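Local coordinates for CDP-glucose-4,6-dehydratase (Yersinia pseudotuberculosis, PDB 1RKX), which catalyses the NAD-dependent dehydration of CDP-D-glucose to CDP-4-dehydro-6-deoxy-D-glucose as a member of the short-chain dehydrogenase/reductase family, at the interface of chains A and B. Residues are numbered along the deposited sequence; one frame, centred on the assembly and turned at random. Chains: chain A/B, CDP-glucose-4,6-dehydratase.

The interface of chains A and B. Residues chain A 142-144, 266, 304; chain B 146, 306, 308-309.
The indole of A:Trp143 lies between A:Ile142 of its own chain and the aliphatic part of B:Arg146. On the partner's side, B:Arg146 CB sits over the six-membered ring and CD over the five-membered ring, so the methylenes run across one face as CH-pi contacts. The chain then bends at chi3 (-72°), and the guanidinium passes beyond the ring toward the backbone of A:Gly144, its plane tilted 26° from the indole. A:Ile142 CG1 packs against the opposite face near the rim, and its terminal methyl CD1 reaches onward to the first turn of helix 308-314, tightly packed at 3.3 Å from B:Lys309 CA.

At the indole edge the carboxylate of B:Asp306 stands almost perpendicular to the ring, with OD1 in the ring plane, merely lying next to A:Trp143 CD1 at 3.2 Å. B:Asp306 OD1 accepts hydrogen bonds from N and OG of B:Ser308: the hydroxyl OG is received by the syn lone pair of OD1, while N comes nearly along the C-O axis. B:Asp306 probably caps the start of helix 308-314, and the two bonds limit the rotation of its carboxylate. Water 1 lies 2.7 Å from A:Trp143 NE1 and joins it to the carbonyl O of B:Asp306 and to B:Lys309 N.

Farther out, the other carboxylate oxygen, OD2, binds two waters: water 3 leads to A:Gly144 N, and water 2 to both A:Gly144 O and B:Arg146 NH1. The rim closes with A:Lys304, whose chain is extended beyond CG; its NZ donates a 2.7 Å hydrogen bond to B:Ser308 OG, which in turn donates to B:Asp306 OD1. The same NZ forms a salt bridge within chain A to OD1 of A:Asp266, less certain because that residue is poorly ordered. B:Asp306 OD1 lies 5.0 Å from A:Lys304 NZ, near enough that it may add attraction.

Repeated by the two-fold with the chains exchanged, this patch couples the loop carrying A:Trp143 to the helix start of the neighbour, and probably helps hold the enzyme's subunits together.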
loop_
_atom_site.group_PDB
_atom_site.type_symbol
_atom_site.label_atom_id
_atom_site.label_comp_id
_atom_site.label_asym_id
_atom_site.label_seq_id
_atom_site.Cartn_x
_atom_site.Cartn_y
_atom_site.Cartn_z
ATOM N N ILE A 142 -3.126 15.029 2.132
ATOM C CA ILE A 142 -2.845 15.759 3.360
ATOM C C ILE A 142 -1.797 15.162 4.295
ATOM O O ILE A 142 -1.330 15.854 5.197
ATOM C CB ILE A 142 -4.131 15.921 4.183
ATOM C CG1 ILE A 142 -4.654 14.532 4.575
ATOM C CG2 ILE A 142 -5.175 16.686 3.377
ATOM C CD1 ILE A 142 -5.885 14.555 5.453
ATOM N N TRP A 143 -1.424 13.899 4.088
ATOM C CA TRP A 143 -0.477 13.223 4.976
ATOM C C TRP A 143 1.016 13.369 4.687
ATOM O O TRP A 143 1.436 13.461 3.533
ATOM C CB TRP A 143 -0.837 11.732 5.046
ATOM C CG TRP A 143 -2.210 11.479 5.626
ATOM C CD1 TRP A 143 -2.643 11.809 6.877
ATOM C CD2 TRP A 143 -3.312 10.836 4.976
ATOM N NE1 TRP A 143 -3.948 11.408 7.047
ATOM C CE2 TRP A 143 -4.383 10.810 5.897
ATOM C CE3 TRP A 143 -3.500 10.279 3.705
ATOM C CZ2 TRP A 143 -5.627 10.249 5.586
ATOM C CZ3 TRP A 143 -4.737 9.721 3.395
ATOM C CH2 TRP A 143 -5.782 9.713 4.336
ATOM N N GLY A 144 1.813 13.380 5.753
ATOM C CA GLY A 144 3.253 13.492 5.605
ATOM C C GLY A 144 3.792 12.157 5.136
ATOM O O GLY A 144 3.354 11.105 5.610
ATOM N N ASP A 266 4.190 19.703 12.482
ATOM C CA ASP A 266 3.035 20.221 11.752
ATOM C C ASP A 266 2.270 21.293 12.520
ATOM O O ASP A 266 1.630 22.155 11.920
ATOM C CB ASP A 266 2.080 19.085 11.378
ATOM C CG ASP A 266 1.138 19.466 10.245
ATOM O OD1 ASP A 266 0.137 18.749 10.032
ATOM O OD2 ASP A 266 1.402 20.480 9.559
ATOM N N LYS A 304 4.356 17.473 2.821
ATOM C CA LYS A 304 5.007 17.461 4.120
ATOM C C LYS A 304 5.570 16.071 4.403
ATOM O O LYS A 304 5.229 15.096 3.726
ATOM C CB LYS A 304 4.040 17.893 5.231
ATOM C CG LYS A 304 2.918 16.931 5.525
ATOM C CD LYS A 304 2.064 17.446 6.679
ATOM C CE LYS A 304 0.955 16.464 7.011
ATOM N NZ LYS A 304 0.128 16.924 8.149
ATOM N N ARG B 146 -3.262 6.536 9.188
ATOM C CA ARG B 146 -4.066 7.450 8.394
ATOM C C ARG B 146 -5.434 6.782 8.217
ATOM O O ARG B 146 -5.531 5.555 8.223
ATOM C CB ARG B 146 -3.331 7.719 7.069
ATOM C CG ARG B 146 -1.856 8.082 7.370
ATOM C CD ARG B 146 -1.017 8.679 6.238
ATOM N NE ARG B 146 -0.663 7.728 5.201
ATOM C CZ ARG B 146 0.481 7.738 4.516
ATOM N NH1 ARG B 146 1.420 8.648 4.750
ATOM N NH2 ARG B 146 0.673 6.838 3.571
ATOM N N ASP B 306 -2.482 9.719 12.905
ATOM C CA ASP B 306 -2.150 10.919 12.155
ATOM C C ASP B 306 -3.486 11.652 12.085
ATOM O O ASP B 306 -4.450 11.127 11.524
ATOM C CB ASP B 306 -1.684 10.569 10.747
ATOM C CG ASP B 306 -1.305 11.797 9.946
ATOM O OD1 ASP B 306 -2.103 12.757 9.900
ATOM O OD2 ASP B 306 -0.207 11.797 9.359
ATOM N N SER B 308 -4.117 14.666 10.593
ATOM C CA SER B 308 -4.048 15.735 9.600
ATOM C C SER B 308 -5.426 16.006 9.001
ATOM O O SER B 308 -5.760 17.148 8.693
ATOM C CB SER B 308 -3.071 15.360 8.481
ATOM O OG SER B 308 -1.756 15.192 8.981
ATOM N N LYS B 309 -6.225 14.954 8.844
ATOM C CA LYS B 309 -7.561 15.089 8.264
ATOM C C LYS B 309 -8.483 15.975 9.103
ATOM O O LYS B 309 -9.137 16.880 8.574
ATOM C CB LYS B 309 -8.184 13.704 8.086
ATOM C CG LYS B 309 -9.476 13.677 7.280
ATOM C CD LYS B 309 -9.990 12.241 7.213
ATOM C CE LYS B 309 -11.297 12.131 6.464
ATOM N NZ LYS B 309 -11.665 10.691 6.290
HETATM O O HOH W 1 -5.450 12.185 9.188
HETATM O O HOH W 2 1.293 10.182 7.469
HETATM O O HOH W 3 1.022 13.742 8.338
#